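Local coordinates for protein dephospho-CoA kinase (Mycobacterium paratuberculosis, PDB 6N39) that probably catalyses the last step of coenzyme A synthesis, the ATP-dependent phosphorylation of dephospho-CoA on its 3'-hydroxyl group, at residues Tyr316-His330 with Asn340-Gln352. Residues are numbered along the deposited sequence; the frame is centred on the assembly and turned at random.
Sequences YDHTGDPALWHKRIH and NVHIRVDGWPGQQ. With ACT (acetate ion), chain E.
Trp348 turns the edge of its five-membered ring toward the face of Tyr316, a T-shaped pair with centroids 4.6 Å apart and planes at 66°; Trp348 CD1 sits above the middle of the tyrosine ring. The indole is sandwiched: Leu324 CD2 lies 3.7 Å from the centroid of its five-membered ring as a CH-pi contact, and Val345 CB backs the opposite face. Next door, Pro349 sets CB over the six-membered ring of Trp325 as a second CH-pi contact, with CB 3.6 Å from CH2. Trp325 CG stands anti to the carbonyl carbon (chi1 -71°), and although CB heads away from 340-352, the far end of the indole comes back to meet the proline.

Waters stitch the same region. One joins Tyr316 OH to Asp346 O, another Tyr316 OH to Trp348 NE1; a third bridges Leu324 O and Gly350 N, and a fourth His326 O and Val345 N.

Farther along, the backbones pair as antiparallel strands. Arg328 and Ile343 exchange two hydrogen bonds, as do His330 and Val341, while Ile329 faces His342 in the non-hydrogen-bonded pair between them. Lys327, extended beyond CG, runs alongside His342 and donates from NZ to ND1 (2.9 Å), nearly in the imidazole plane. NZ is also 3.4 Å from Arg344 NH2, but Asp303 forms salt bridges with both side chains and would offset their charge. On the face that carries Arg328 and Ile343, an acetate, probably from crystallisation, takes His326 ND1 and Arg328 NH1 on one oxygen and Arg328 NH2 on the other, while Arg328 NE forms a salt bridge with Asp283.

Within the UPF0157 region, this hairpin closes one edge of a four-stranded mixed sheet: strand 328-331 is outermost, strand 339-345 lies against 270-276, and helices 279-284 and 286-291 pack against Ile343.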
loop_
_atom_site.group_PDB
_atom_site.type_symbol
_atom_site.label_atom_id
_atom_site.label_comp_id
_atom_site.label_asym_id
_atom_site.label_seq_id
_atom_site.Cartn_x
_atom_site.Cartn_y
_atom_site.Cartn_z
ATOM N N TYR A 316 -0.257 31.222 -12.216
ATOM C CA TYR A 316 0.698 31.013 -11.133
ATOM C C TYR A 316 2.140 31.232 -11.573
ATOM O O TYR A 316 3.048 31.036 -10.769
ATOM C CB TYR A 316 0.542 29.607 -10.536
ATOM C CG TYR A 316 -0.874 29.293 -10.086
ATOM C CD1 TYR A 316 -1.486 30.029 -9.070
ATOM C CD2 TYR A 316 -1.607 28.272 -10.689
ATOM C CE1 TYR A 316 -2.781 29.739 -8.653
ATOM C CE2 TYR A 316 -2.904 27.979 -10.285
ATOM C CZ TYR A 316 -3.483 28.716 -9.266
ATOM O OH TYR A 316 -4.766 28.438 -8.858
ATOM N N ASP A 317 2.373 31.603 -12.831
ATOM C CA ASP A 317 3.716 31.765 -13.369
ATOM C C ASP A 317 4.246 33.156 -13.053
ATOM O O ASP A 317 3.498 34.142 -13.090
ATOM C CB ASP A 317 3.720 31.547 -14.884
ATOM C CG ASP A 317 5.112 31.248 -15.441
ATOM O OD1 ASP A 317 6.011 30.869 -14.665
ATOM O OD2 ASP A 317 5.302 31.371 -16.671
ATOM N N HIS A 318 5.552 33.226 -12.773
ATOM C CA HIS A 318 6.245 34.481 -12.473
ATOM C C HIS A 318 5.501 35.254 -11.398
ATOM O O HIS A 318 5.188 36.435 -11.531
ATOM C CB HIS A 318 6.437 35.329 -13.722
ATOM C CG HIS A 318 7.379 34.722 -14.709
ATOM N ND1 HIS A 318 8.714 34.526 -14.433
ATOM C CD2 HIS A 318 7.181 34.266 -15.970
ATOM C CE1 HIS A 318 9.300 33.980 -15.486
ATOM N NE2 HIS A 318 8.392 33.811 -16.431
ATOM N N THR A 319 5.183 34.550 -10.339
ATOM C CA THR A 319 4.483 35.128 -9.213
ATOM C C THR A 319 5.467 35.375 -8.062
ATOM O O THR A 319 6.561 34.796 -8.003
ATOM C CB THR A 319 3.346 34.187 -8.806
ATOM O OG1 THR A 319 2.678 34.676 -7.637
ATOM C CG2 THR A 319 3.895 32.799 -8.559
ATOM N N GLY A 320 5.082 36.285 -7.171
ATOM C CA GLY A 320 5.837 36.530 -5.960
ATOM C C GLY A 320 4.980 36.416 -4.714
ATOM O O GLY A 320 5.198 37.131 -3.736
ATOM N N ASP A 321 3.988 35.531 -4.741
ATOM C CA ASP A 321 3.115 35.341 -3.593
ATOM C C ASP A 321 3.627 34.170 -2.771
ATOM O O ASP A 321 3.592 33.033 -3.255
ATOM C CB ASP A 321 1.680 35.095 -4.048
ATOM C CG ASP A 321 0.705 34.929 -2.885
ATOM O OD1 ASP A 321 1.123 34.917 -1.704
ATOM O OD2 ASP A 321 -0.500 34.805 -3.159
ATOM N N PRO A 322 4.108 34.391 -1.542
ATOM C CA PRO A 322 4.601 33.266 -0.732
ATOM C C PRO A 322 3.542 32.227 -0.441
ATOM O O PRO A 322 3.872 31.046 -0.226
ATOM C CB PRO A 322 5.086 33.933 0.574
ATOM C CG PRO A 322 5.032 35.393 0.346
ATOM C CD PRO A 322 4.147 35.678 -0.832
ATOM N N ALA A 323 2.271 32.633 -0.393
ATOM C CA ALA A 323 1.213 31.666 -0.098
ATOM C C ALA A 323 1.209 30.504 -1.081
ATOM O O ALA A 323 0.766 29.399 -0.737
ATOM C CB ALA A 323 -0.149 32.359 -0.095
ATOM N N LEU A 324 1.706 30.714 -2.298
ATOM C CA LEU A 324 1.670 29.641 -3.292
ATOM C C LEU A 324 2.683 28.542 -3.023
ATOM O O LEU A 324 2.696 27.545 -3.771
ATOM C CB LEU A 324 1.893 30.222 -4.697
ATOM C CG LEU A 324 0.805 31.194 -5.160
ATOM C CD1 LEU A 324 1.080 31.715 -6.564
ATOM C CD2 LEU A 324 -0.570 30.520 -5.087
ATOM N N TRP A 325 3.542 28.686 -2.008
ATOM C CA TRP A 325 4.468 27.618 -1.661
ATOM C C TRP A 325 3.939 26.715 -0.547
ATOM O O TRP A 325 4.639 25.780 -0.143
ATOM C CB TRP A 325 5.843 28.199 -1.272
ATOM C CG TRP A 325 6.584 28.766 -2.451
ATOM C CD1 TRP A 325 6.691 30.087 -2.803
ATOM C CD2 TRP A 325 7.298 28.024 -3.449
ATOM N NE1 TRP A 325 7.436 30.205 -3.950
ATOM C CE2 TRP A 325 7.806 28.954 -4.377
ATOM C CE3 TRP A 325 7.529 26.653 -3.661
ATOM C CZ2 TRP A 325 8.565 28.568 -5.492
ATOM C CZ3 TRP A 325 8.284 26.266 -4.770
ATOM C CH2 TRP A 325 8.789 27.226 -5.673
ATOM N N HIS A 326 2.715 26.940 -0.067
ATOM C CA HIS A 326 2.195 26.104 1.013
ATOM C C HIS A 326 1.822 24.718 0.497
ATOM O O HIS A 326 1.625 24.506 -0.704
ATOM C CB HIS A 326 0.983 26.755 1.677
ATOM C CG HIS A 326 1.333 27.958 2.494
ATOM N ND1 HIS A 326 0.731 28.236 3.700
ATOM C CD2 HIS A 326 2.248 28.937 2.294
ATOM C CE1 HIS A 326 1.244 29.346 4.200
ATOM N NE2 HIS A 326 2.169 29.790 3.368
ATOM N N LYS A 327 1.747 23.767 1.433
ATOM C CA LYS A 327 1.462 22.367 1.140
ATOM C C LYS A 327 1.064 21.664 2.434
ATOM O O LYS A 327 1.036 22.265 3.520
ATOM C CB LYS A 327 2.684 21.683 0.502
ATOM C CG LYS A 327 3.861 21.487 1.475
ATOM C CD LYS A 327 4.988 20.646 0.830
ATOM C CE LYS A 327 6.005 20.156 1.862
ATOM N NZ LYS A 327 7.074 19.326 1.223
ATOM N N ARG A 328 0.749 20.376 2.313
ATOM C CA ARG A 328 0.758 19.481 3.467
ATOM C C ARG A 328 1.723 18.335 3.171
ATOM O O ARG A 328 2.104 18.111 2.019
ATOM C CB ARG A 328 -0.656 18.932 3.802
ATOM C CG ARG A 328 -1.750 20.000 3.995
ATOM C CD ARG A 328 -1.570 20.861 5.248
ATOM N NE ARG A 328 -2.635 21.880 5.395
ATOM C CZ ARG A 328 -2.513 23.188 5.136
ATOM N NH1 ARG A 328 -1.359 23.707 4.708
ATOM N NH2 ARG A 328 -3.548 24.002 5.331
ATOM N N ILE A 329 2.145 17.614 4.210
ATOM C CA ILE A 329 3.013 16.458 4.006
ATOM C C ILE A 329 2.707 15.427 5.086
ATOM O O ILE A 329 2.535 15.761 6.262
ATOM C CB ILE A 329 4.514 16.841 3.985
ATOM C CG1 ILE A 329 5.416 15.595 3.798
ATOM C CG2 ILE A 329 4.898 17.621 5.240
ATOM C CD1 ILE A 329 6.979 15.945 3.769
ATOM N N HIS A 330 2.554 14.182 4.655
ATOM C CA HIS A 330 2.380 13.026 5.515
ATOM C C HIS A 330 3.579 12.113 5.310
ATOM O O HIS A 330 4.358 12.282 4.366
ATOM C CB HIS A 330 1.095 12.255 5.165
ATOM C CG HIS A 330 -0.169 13.043 5.326
ATOM N ND1 HIS A 330 -1.220 12.598 6.098
ATOM C CD2 HIS A 330 -0.567 14.224 4.789
ATOM C CE1 HIS A 330 -2.203 13.482 6.052
ATOM N NE2 HIS A 330 -1.839 14.468 5.251
ATOM N N ASN A 340 7.497 9.553 1.948
ATOM C CA ASN A 340 6.966 10.901 2.111
ATOM C C ASN A 340 5.822 11.120 1.132
ATOM O O ASN A 340 5.933 10.771 -0.042
ATOM C CB ASN A 340 8.042 11.966 1.852
ATOM C CG ASN A 340 9.148 11.925 2.845
ATOM O OD1 ASN A 340 8.927 11.656 4.024
ATOM N ND2 ASN A 340 10.364 12.210 2.386
ATOM N N VAL A 341 4.726 11.706 1.606
ATOM C CA VAL A 341 3.567 11.969 0.757
ATOM C C VAL A 341 3.307 13.470 0.800
ATOM O O VAL A 341 2.711 13.983 1.754
ATOM C CB VAL A 341 2.329 11.175 1.194
ATOM C CG1 VAL A 341 1.129 11.491 0.299
ATOM C CG2 VAL A 341 2.610 9.675 1.146
ATOM N N HIS A 342 3.747 14.180 -0.232
ATOM C CA HIS A 342 3.544 15.620 -0.342
ATOM C C HIS A 342 2.183 15.882 -0.975
ATOM O O HIS A 342 1.849 15.281 -1.995
ATOM C CB HIS A 342 4.649 16.258 -1.199
ATOM C CG HIS A 342 6.042 15.876 -0.791
ATOM N ND1 HIS A 342 6.804 16.642 0.064
ATOM C CD2 HIS A 342 6.819 14.822 -1.140
ATOM C CE1 HIS A 342 7.983 16.068 0.242
ATOM N NE2 HIS A 342 8.017 14.961 -0.476
ATOM N N ILE A 343 1.413 16.795 -0.403
ATOM C CA ILE A 343 0.103 17.155 -0.939
ATOM C C ILE A 343 0.193 18.608 -1.379
ATOM O O ILE A 343 0.349 19.506 -0.535
ATOM C CB ILE A 343 -1.011 16.965 0.094
ATOM C CG1 ILE A 343 -0.897 15.580 0.753
ATOM C CG2 ILE A 343 -2.385 17.161 -0.558
ATOM C CD1 ILE A 343 -1.999 15.310 1.741
ATOM N N ARG A 344 0.090 18.829 -2.692
ATOM C CA ARG A 344 0.332 20.134 -3.290
ATOM C C ARG A 344 -0.809 20.492 -4.233
ATOM O O ARG A 344 -1.481 19.611 -4.788
ATOM C CB ARG A 344 1.686 20.158 -4.040
ATOM C CG ARG A 344 2.918 19.875 -3.122
ATOM C CD ARG A 344 4.190 20.480 -3.761
ATOM N NE ARG A 344 5.387 20.306 -2.940
ATOM C CZ ARG A 344 6.165 19.230 -2.963
ATOM N NH1 ARG A 344 5.864 18.207 -3.763
ATOM N NH2 ARG A 344 7.246 19.176 -2.178
ATOM N N VAL A 345 -1.021 21.799 -4.404
ATOM C CA VAL A 345 -2.172 22.320 -5.136
ATOM C C VAL A 345 -1.843 22.407 -6.625
ATOM O O VAL A 345 -0.804 22.956 -7.012
ATOM C CB VAL A 345 -2.591 23.695 -4.584
ATOM C CG1 VAL A 345 -3.739 24.295 -5.426
ATOM C CG2 VAL A 345 -3.015 23.583 -3.099
ATOM N N ASP A 346 -2.753 21.896 -7.450
ATOM C CA ASP A 346 -2.724 21.926 -8.914
ATOM C C ASP A 346 -2.260 23.269 -9.476
ATOM O O ASP A 346 -2.942 24.284 -9.321
ATOM C CB ASP A 346 -4.146 21.624 -9.420
ATOM C CG ASP A 346 -4.207 21.392 -10.944
ATOM O OD1 ASP A 346 -3.192 20.963 -11.524
ATOM O OD2 ASP A 346 -5.275 21.655 -11.547
ATOM N N GLY A 347 -1.114 23.274 -10.162
ATOM C CA GLY A 347 -0.601 24.461 -10.810
ATOM C C GLY A 347 0.334 25.319 -9.966
ATOM O O GLY A 347 1.076 26.132 -10.522
ATOM N N TRP A 348 0.320 25.175 -8.644
ATOM C CA TRP A 348 1.222 25.972 -7.815
ATOM C C TRP A 348 2.679 25.574 -8.068
ATOM O O TRP A 348 2.959 24.442 -8.471
ATOM C CB TRP A 348 0.884 25.801 -6.339
ATOM C CG TRP A 348 -0.404 26.482 -5.927
ATOM C CD1 TRP A 348 -1.392 26.985 -6.750
ATOM C CD2 TRP A 348 -0.857 26.683 -4.587
ATOM N NE1 TRP A 348 -2.419 27.505 -5.989
ATOM C CE2 TRP A 348 -2.118 27.326 -4.660
ATOM C CE3 TRP A 348 -0.317 26.383 -3.326
ATOM C CZ2 TRP A 348 -2.839 27.692 -3.517
ATOM C CZ3 TRP A 348 -1.045 26.735 -2.183
ATOM C CH2 TRP A 348 -2.294 27.384 -2.291
ATOM N N PRO A 349 3.627 26.482 -7.805
ATOM C CA PRO A 349 5.026 26.208 -8.194
ATOM C C PRO A 349 5.624 24.935 -7.601
ATOM O O PRO A 349 6.363 24.235 -8.306
ATOM C CB PRO A 349 5.784 27.463 -7.718
ATOM C CG PRO A 349 4.836 28.165 -6.773
ATOM C CD PRO A 349 3.456 27.826 -7.232
ATOM N N GLY A 350 5.356 24.609 -6.332
ATOM C CA GLY A 350 5.926 23.381 -5.779
ATOM C C GLY A 350 5.358 22.127 -6.427
ATOM O O GLY A 350 6.080 21.145 -6.669
ATOM N N GLN A 351 4.053 22.145 -6.717
ATOM C CA GLN A 351 3.397 21.053 -7.445
ATOM C C GLN A 351 4.013 20.842 -8.825
ATOM O O GLN A 351 4.211 19.702 -9.270
ATOM C CB GLN A 351 1.897 21.370 -7.555
ATOM C CG GLN A 351 1.004 20.243 -8.108
ATOM C CD GLN A 351 0.890 20.283 -9.626
ATOM O OE1 GLN A 351 1.070 21.337 -10.244
ATOM N NE2 GLN A 351 0.573 19.140 -10.231
ATOM N N GLN A 352 4.320 21.931 -9.528
ATOM C CA GLN A 352 4.902 21.790 -10.862
ATOM C C GLN A 352 6.348 21.315 -10.779
ATOM O O GLN A 352 6.762 20.415 -11.521
ATOM C CB GLN A 352 4.806 23.126 -11.594
ATOM C CG GLN A 352 3.366 23.611 -11.741
ATOM C CD GLN A 352 2.762 23.143 -13.033
ATOM O OE1 GLN A 352 3.241 23.512 -14.103
ATOM N NE2 GLN A 352 1.715 22.306 -12.954
HETATM C C ACT E . -2.411 27.200 4.778
HETATM O O ACT E . -1.258 26.663 4.737
HETATM O OXT ACT E . -3.541 26.652 4.992
HETATM C CH3 ACT E . -2.437 28.771 4.514
HETATM O O HOH W 1 -5.310 25.694 -8.979
HETATM O O HOH W 2 -5.446 28.680 -6.158
HETATM O O HOH W 3 3.373 24.946 -4.314
HETATM O O HOH W 4 1.130 23.304 -3.112
#